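Local structure of extracellular solute-binding protein, family 3 (Methylophaga aminisulfidivorans MP, 5SV6) at residues Leu47-Ala52 / Leu82-Ser87; Cys104-Gly109 / Gln253-Arg258. The protein is of uncertain function but has a periplasmic solute-binding protein architecture and is probably linked to the methanol dehydrogenase system of this bacterium. All blocks are in the same frame, centred on the assembly; numbering follows the deposited sequence.

Overall arrangement
Contacts 1 and 2 lie on one mixed sheet, with centres about 10 Å apart. Along the chain they come in series: contact 1 closes before contact 2 opens. Strand 47-52 sits between 82-87 and 106-111, parallel to both. Strand 106-111 then pairs with 247-257, which runs antiparallel to it. The resulting order, 82-87, 47-52, 106-111, 247-257, matches a type II periplasmic binding protein lobe. Helix 66-77 connects the strands of contact 1, whereas contact 2 joins segments with 143 residues between them. The Cys50-Cys104 disulfide ties the two contacts covalently, and Leu47 packs on Val106. Pairing with 106-111 builds the late strand into the same lobe as the first strands of the chain.

Contact 1: residues Leu47-Ala52 / Leu82-Ser87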
loop_
_atom_site.group_PDB
_atom_site.type_symbol
_atom_site.label_atom_id
_atom_site.label_comp_id
_atom_site.label_asym_id
_atom_site.label_seq_id
_atom_site.Cartn_x
_atom_site.Cartn_y
_atom_site.Cartn_z
ATOM N N LEU A 47 -7.035 18.672 13.764
ATOM C CA LEU A 47 -6.029 18.004 12.943
ATOM C C LEU A 47 -6.588 17.826 11.540
ATOM O O LEU A 47 -7.498 17.022 11.327
ATOM C CB LEU A 47 -5.663 16.637 13.532
ATOM C CG LEU A 47 -4.471 15.920 12.893
ATOM C CD1 LEU A 47 -3.157 16.617 13.252
ATOM C CD2 LEU A 47 -4.419 14.438 13.289
ATOM N N LYS A 48 -6.074 18.595 10.589
ATOM C CA LYS A 48 -6.572 18.515 9.220
ATOM C C LYS A 48 -5.828 17.431 8.449
ATOM O O LYS A 48 -4.650 17.585 8.128
ATOM C CB LYS A 48 -6.452 19.863 8.506
ATOM C CG LYS A 48 -7.247 20.978 9.166
ATOM C CD LYS A 48 -7.081 22.295 8.414
ATOM C CE LYS A 48 -7.772 22.242 7.059
ATOM N NZ LYS A 48 -7.934 23.600 6.445
ATOM N N VAL A 49 -6.531 16.343 8.158
ATOM C CA VAL A 49 -5.929 15.179 7.515
ATOM C C VAL A 49 -6.337 15.103 6.050
ATOM O O VAL A 49 -7.529 15.019 5.735
ATOM C CB VAL A 49 -6.351 13.882 8.234
ATOM C CG1 VAL A 49 -5.896 12.635 7.457
ATOM C CG2 VAL A 49 -5.830 13.876 9.677
ATOM N N CYS A 50 -5.344 15.151 5.164
ATOM C CA CYS A 50 -5.548 14.946 3.735
ATOM C C CYS A 50 -5.907 13.475 3.513
ATOM O O CYS A 50 -5.149 12.593 3.914
ATOM C CB CYS A 50 -4.264 15.269 2.946
ATOM S SG CYS A 50 -3.367 16.808 3.392
ATOM N N ALA A 51 -7.050 13.197 2.886
ATOM C CA ALA A 51 -7.439 11.800 2.635
ATOM C C ALA A 51 -8.206 11.610 1.346
ATOM O O ALA A 51 -8.915 12.510 0.884
ATOM C CB ALA A 51 -8.241 11.217 3.820
ATOM N N ALA A 52 -8.069 10.417 0.775
ATOM C CA ALA A 52 -8.702 10.098 -0.494
ATOM C C ALA A 52 -10.147 9.679 -0.262
ATOM O O ALA A 52 -10.446 8.892 0.630
ATOM C CB ALA A 52 -7.930 8.988 -1.207
ATOM N N LEU A 82 -10.754 15.989 14.708
ATOM C CA LEU A 82 -10.368 15.495 13.396
ATOM C C LEU A 82 -11.180 16.154 12.286
ATOM O O LEU A 82 -12.413 16.182 12.321
ATOM C CB LEU A 82 -10.501 13.970 13.354
ATOM C CG LEU A 82 -10.342 13.262 12.012
ATOM C CD1 LEU A 82 -8.980 13.541 11.376
ATOM C CD2 LEU A 82 -10.572 11.774 12.191
ATOM N N GLU A 83 -10.470 16.720 11.317
ATOM C CA GLU A 83 -11.092 17.303 10.141
ATOM C C GLU A 83 -10.461 16.666 8.901
ATOM O O GLU A 83 -9.284 16.887 8.616
ATOM C CB GLU A 83 -10.864 18.825 10.130
ATOM C CG GLU A 83 -11.357 19.542 8.887
ATOM C CD GLU A 83 -11.088 21.042 8.923
ATOM O OE1 GLU A 83 -10.859 21.592 10.024
ATOM O OE2 GLU A 83 -11.091 21.670 7.843
ATOM N N PHE A 84 -11.233 15.880 8.164
ATOM C CA PHE A 84 -10.749 15.359 6.895
ATOM C C PHE A 84 -10.862 16.381 5.780
ATOM O O PHE A 84 -11.854 17.098 5.683
ATOM C CB PHE A 84 -11.532 14.121 6.485
ATOM C CG PHE A 84 -11.178 12.896 7.257
ATOM C CD1 PHE A 84 -9.954 12.263 7.059
ATOM C CD2 PHE A 84 -12.075 12.344 8.151
ATOM C CE1 PHE A 84 -9.635 11.127 7.761
ATOM C CE2 PHE A 84 -11.763 11.195 8.848
ATOM C CZ PHE A 84 -10.531 10.590 8.660
ATOM N N VAL A 85 -9.841 16.426 4.931
ATOM C CA VAL A 85 -9.894 17.190 3.700
ATOM C C VAL A 85 -9.820 16.178 2.579
ATOM O O VAL A 85 -8.789 15.547 2.372
ATOM C CB VAL A 85 -8.719 18.179 3.593
ATOM C CG1 VAL A 85 -8.686 18.827 2.223
ATOM C CG2 VAL A 85 -8.811 19.223 4.689
ATOM N N TRP A 86 -10.933 16.007 1.877
ATOM C CA TRP A 86 -11.087 14.913 0.921
ATOM C C TRP A 86 -10.589 15.280 -0.462
ATOM O O TRP A 86 -10.835 16.388 -0.947
ATOM C CB TRP A 86 -12.560 14.452 0.858
ATOM C CG TRP A 86 -13.099 14.005 2.195
ATOM C CD1 TRP A 86 -13.942 14.698 3.023
ATOM C CD2 TRP A 86 -12.820 12.764 2.855
ATOM N NE1 TRP A 86 -14.204 13.961 4.156
ATOM C CE2 TRP A 86 -13.526 12.770 4.077
ATOM C CE3 TRP A 86 -12.041 11.647 2.529
ATOM C CZ2 TRP A 86 -13.468 11.705 4.979
ATOM C CZ3 TRP A 86 -11.983 10.593 3.421
ATOM C CH2 TRP A 86 -12.694 10.626 4.635
ATOM N N SER A 87 -9.875 14.347 -1.086
ATOM C CA SER A 87 -9.433 14.489 -2.462
ATOM C C SER A 87 -10.144 13.487 -3.355
ATOM O O SER A 87 -10.383 12.343 -2.961
ATOM C CB SER A 87 -7.922 14.288 -2.578
ATOM O OG SER A 87 -7.550 14.065 -3.933
#
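Glu83 O is gripped twice: Val49 N donates to it at 2.8 Å, and Lys48 CA approaches it in a CA-H...O contact at 3.2 Å. Strands 47-52 and 82-87 run parallel. With helix 66-77 between them they form a beta-alpha-beta crossover of the solute-binding fold. The axes of the two segments diverge by 29°. Val49 O is held in the same manner, by Val85 N and Phe84 CA.

One face carries Leu47, Val49, Ala51, Leu82, Phe84 and Trp86, and helix 66-77 packs there on Leu82 and Phe84. With its CG opposite the backbone N (chi1 171°), Leu82 swings CD1 back toward the first strand, 3.6 Å from Val49 CG2, and over the centre of the Phe84 ring. Trp86 CH2 lies against the opposite face of that ring, offset toward the rim. Ala51 CB fills the notch between Phe84 CD1 and Trp86 CZ3, 3.8 Å from each.

On the other face Lys48 and Glu83 lie side by side. The lysine chain bends at chi3 (69°), which brings CE to 3.5 Å from Glu83 OE2 and near Val85 CG2. The salt bridge itself is long, with Lys48 NZ 4.0 Å from Glu83 OE2. Further along this face Ser87 OG is hydrogen-bonded to Lys89 N. At the last pair, the Trp86 ring turns its edge to Ala52 O, with CZ3 3.6 Å from that oxygen.

Contact 2: residues Cys104-Gly109 / Gln253-Arg258; sequences CDVVMG and QSIAVR
Ile255 is the main bump of this contact, and its two branches enter different hollows. Its chi1 of -55° sets CG1 anti to the carbonyl carbon, and the next torsion carries CD1 to Met108, a selenomethionine. There Ile255 CD1 rests 3.2 Å from Met108 O and 3.6 Å from Met108 CE. The Met108 chain is bent at chi2 and chi3 and lies alongside the isoleucine. The other branch, Ile255 CG2, meets Val106 CG1 at 3.6 Å and also borders Val107 O. Ile268 of helix 262-274 packs on both Val106 and Ile255. Val257 CG1 presses against Asp105 O at 3.5 Å.

Between these bumps the backbones join. Val107 and Ala256 form an antiparallel hydrogen-bonded pair, with Val107 N to Ala256 O and Ala256 N to Val107 O both 2.8 Å long. Here a strand from late in the chain returns to lie antiparallel beside the parallel strand 106-111, as in type II periplasmic binding proteins. The chain turns a corner at Met108, and beyond it Gly109 CA leans on Ser254 O.

Arg258 closes the other end. Its NH2 reaches Asp105 OD1 at 2.7 Å and its NH1 reaches Cys104 O at 2.8 Å, both at the guanidinium edge. The two planes are 79° apart, and NH2 meets OD1 from above the carboxylate plane. NH2 also forms a salt bridge with Asp261, and NH1 a hydrogen bond with Leu99 O. A leucine in place of Arg258 would probably leave Asp105 without this charged mate and Cys104 O without its NH1 donor. Over the guanidinium face sits a water that donates to Asp105 O and accepts from Arg258 N.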
loop_
_atom_site.group_PDB
_atom_site.type_symbol
_atom_site.label_atom_id
_atom_site.label_comp_id
_atom_site.label_asym_id
_atom_site.label_seq_id
_atom_site.Cartn_x
_atom_site.Cartn_y
_atom_site.Cartn_z
ATOM N N CYS A 104 -4.208 21.064 3.775
ATOM C CA CYS A 104 -4.310 20.210 4.948
ATOM C C CYS A 104 -2.884 19.937 5.405
ATOM O O CYS A 104 -1.925 20.314 4.720
ATOM C CB CYS A 104 -5.074 18.909 4.661
ATOM S SG CYS A 104 -4.810 18.190 3.027
ATOM N N ASP A 105 -2.754 19.291 6.555
ATOM C CA ASP A 105 -1.507 19.319 7.301
ATOM C C ASP A 105 -0.872 17.965 7.516
ATOM O O ASP A 105 0.292 17.888 7.858
ATOM C CB ASP A 105 -1.747 19.983 8.654
ATOM C CG ASP A 105 -2.259 21.397 8.509
ATOM O OD1 ASP A 105 -1.930 22.046 7.485
ATOM O OD2 ASP A 105 -3.003 21.846 9.397
ATOM N N VAL A 106 -1.634 16.901 7.296
ATOM C CA VAL A 106 -1.165 15.555 7.613
ATOM C C VAL A 106 -1.535 14.582 6.509
ATOM O O VAL A 106 -2.665 14.595 6.028
ATOM C CB VAL A 106 -1.789 15.067 8.940
ATOM C CG1 VAL A 106 -1.507 13.589 9.166
ATOM C CG2 VAL A 106 -1.278 15.907 10.108
ATOM N N VAL A 107 -0.569 13.768 6.088
ATOM C CA VAL A 107 -0.852 12.614 5.243
ATOM C C VAL A 107 -0.552 11.335 6.017
ATOM O O VAL A 107 0.528 11.186 6.594
ATOM C CB VAL A 107 -0.081 12.670 3.910
ATOM C CG1 VAL A 107 -0.184 11.339 3.170
ATOM C CG2 VAL A 107 -0.653 13.794 3.044
HETATM N N MSE A 108 -1.505 10.408 6.030
HETATM C CA MSE A 108 -1.437 9.279 6.969
HETATM C C MSE A 108 -0.354 8.230 6.697
HETATM O O MSE A 108 0.173 7.637 7.633
HETATM C CB MSE A 108 -2.803 8.589 7.104
HETATM C CG MSE A 108 -3.872 9.453 7.775
HETATM SE SE MSE A 108 -3.341 10.112 9.551
HETATM C CE MSE A 108 -3.055 8.416 10.488
ATOM N N GLY A 109 -0.035 7.986 5.432
ATOM C CA GLY A 109 0.952 6.980 5.110
ATOM C C GLY A 109 1.826 7.281 3.901
ATOM O O GLY A 109 1.339 7.342 2.769
ATOM N N GLN A 253 6.548 2.673 7.119
ATOM C CA GLN A 253 5.538 3.686 6.814
ATOM C C GLN A 253 5.440 4.755 7.905
ATOM O O GLN A 253 5.465 4.438 9.093
ATOM C CB GLN A 253 4.178 3.021 6.600
ATOM C CG GLN A 253 4.187 1.996 5.468
ATOM C CD GLN A 253 4.450 2.639 4.124
ATOM O OE1 GLN A 253 3.635 3.417 3.634
ATOM N NE2 GLN A 253 5.609 2.340 3.533
ATOM N N SER A 254 5.298 6.012 7.494
ATOM C CA SER A 254 5.253 7.141 8.426
ATOM C C SER A 254 4.119 8.106 8.113
ATOM O O SER A 254 3.599 8.124 6.999
ATOM C CB SER A 254 6.557 7.937 8.361
ATOM O OG SER A 254 7.683 7.160 8.729
ATOM N N ILE A 255 3.751 8.916 9.100
ATOM C CA ILE A 255 2.892 10.082 8.868
ATOM C C ILE A 255 3.743 11.140 8.179
ATOM O O ILE A 255 4.926 11.251 8.488
ATOM C CB ILE A 255 2.411 10.685 10.211
ATOM C CG1 ILE A 255 1.705 9.637 11.081
ATOM C CG2 ILE A 255 1.524 11.889 9.976
ATOM C CD1 ILE A 255 0.440 9.079 10.487
ATOM N N ALA A 256 3.158 11.924 7.270
ATOM C CA ALA A 256 3.893 13.015 6.627
ATOM C C ALA A 256 3.267 14.364 6.937
ATOM O O ALA A 256 2.037 14.497 6.966
ATOM C CB ALA A 256 3.953 12.812 5.113
ATOM N N VAL A 257 4.118 15.363 7.173
ATOM C CA VAL A 257 3.683 16.759 7.242
ATOM C C VAL A 257 4.647 17.571 6.374
ATOM O O VAL A 257 5.681 17.054 5.965
ATOM C CB VAL A 257 3.721 17.297 8.695
ATOM C CG1 VAL A 257 2.927 16.388 9.629
ATOM C CG2 VAL A 257 5.157 17.411 9.188
ATOM N N ARG A 258 4.326 18.833 6.088
ATOM C CA ARG A 258 5.282 19.693 5.378
ATOM C C ARG A 258 6.603 19.792 6.143
ATOM O O ARG A 258 6.615 19.732 7.367
ATOM C CB ARG A 258 4.708 21.092 5.158
ATOM C CG ARG A 258 3.524 21.136 4.183
ATOM C CD ARG A 258 2.964 22.548 4.131
ATOM N NE ARG A 258 2.335 22.910 5.399
ATOM C CZ ARG A 258 1.097 22.566 5.729
ATOM N NH1 ARG A 258 0.368 21.848 4.888
ATOM N NH2 ARG A 258 0.591 22.928 6.899
HETATM O O HOH W 1 2.028 19.961 7.363
#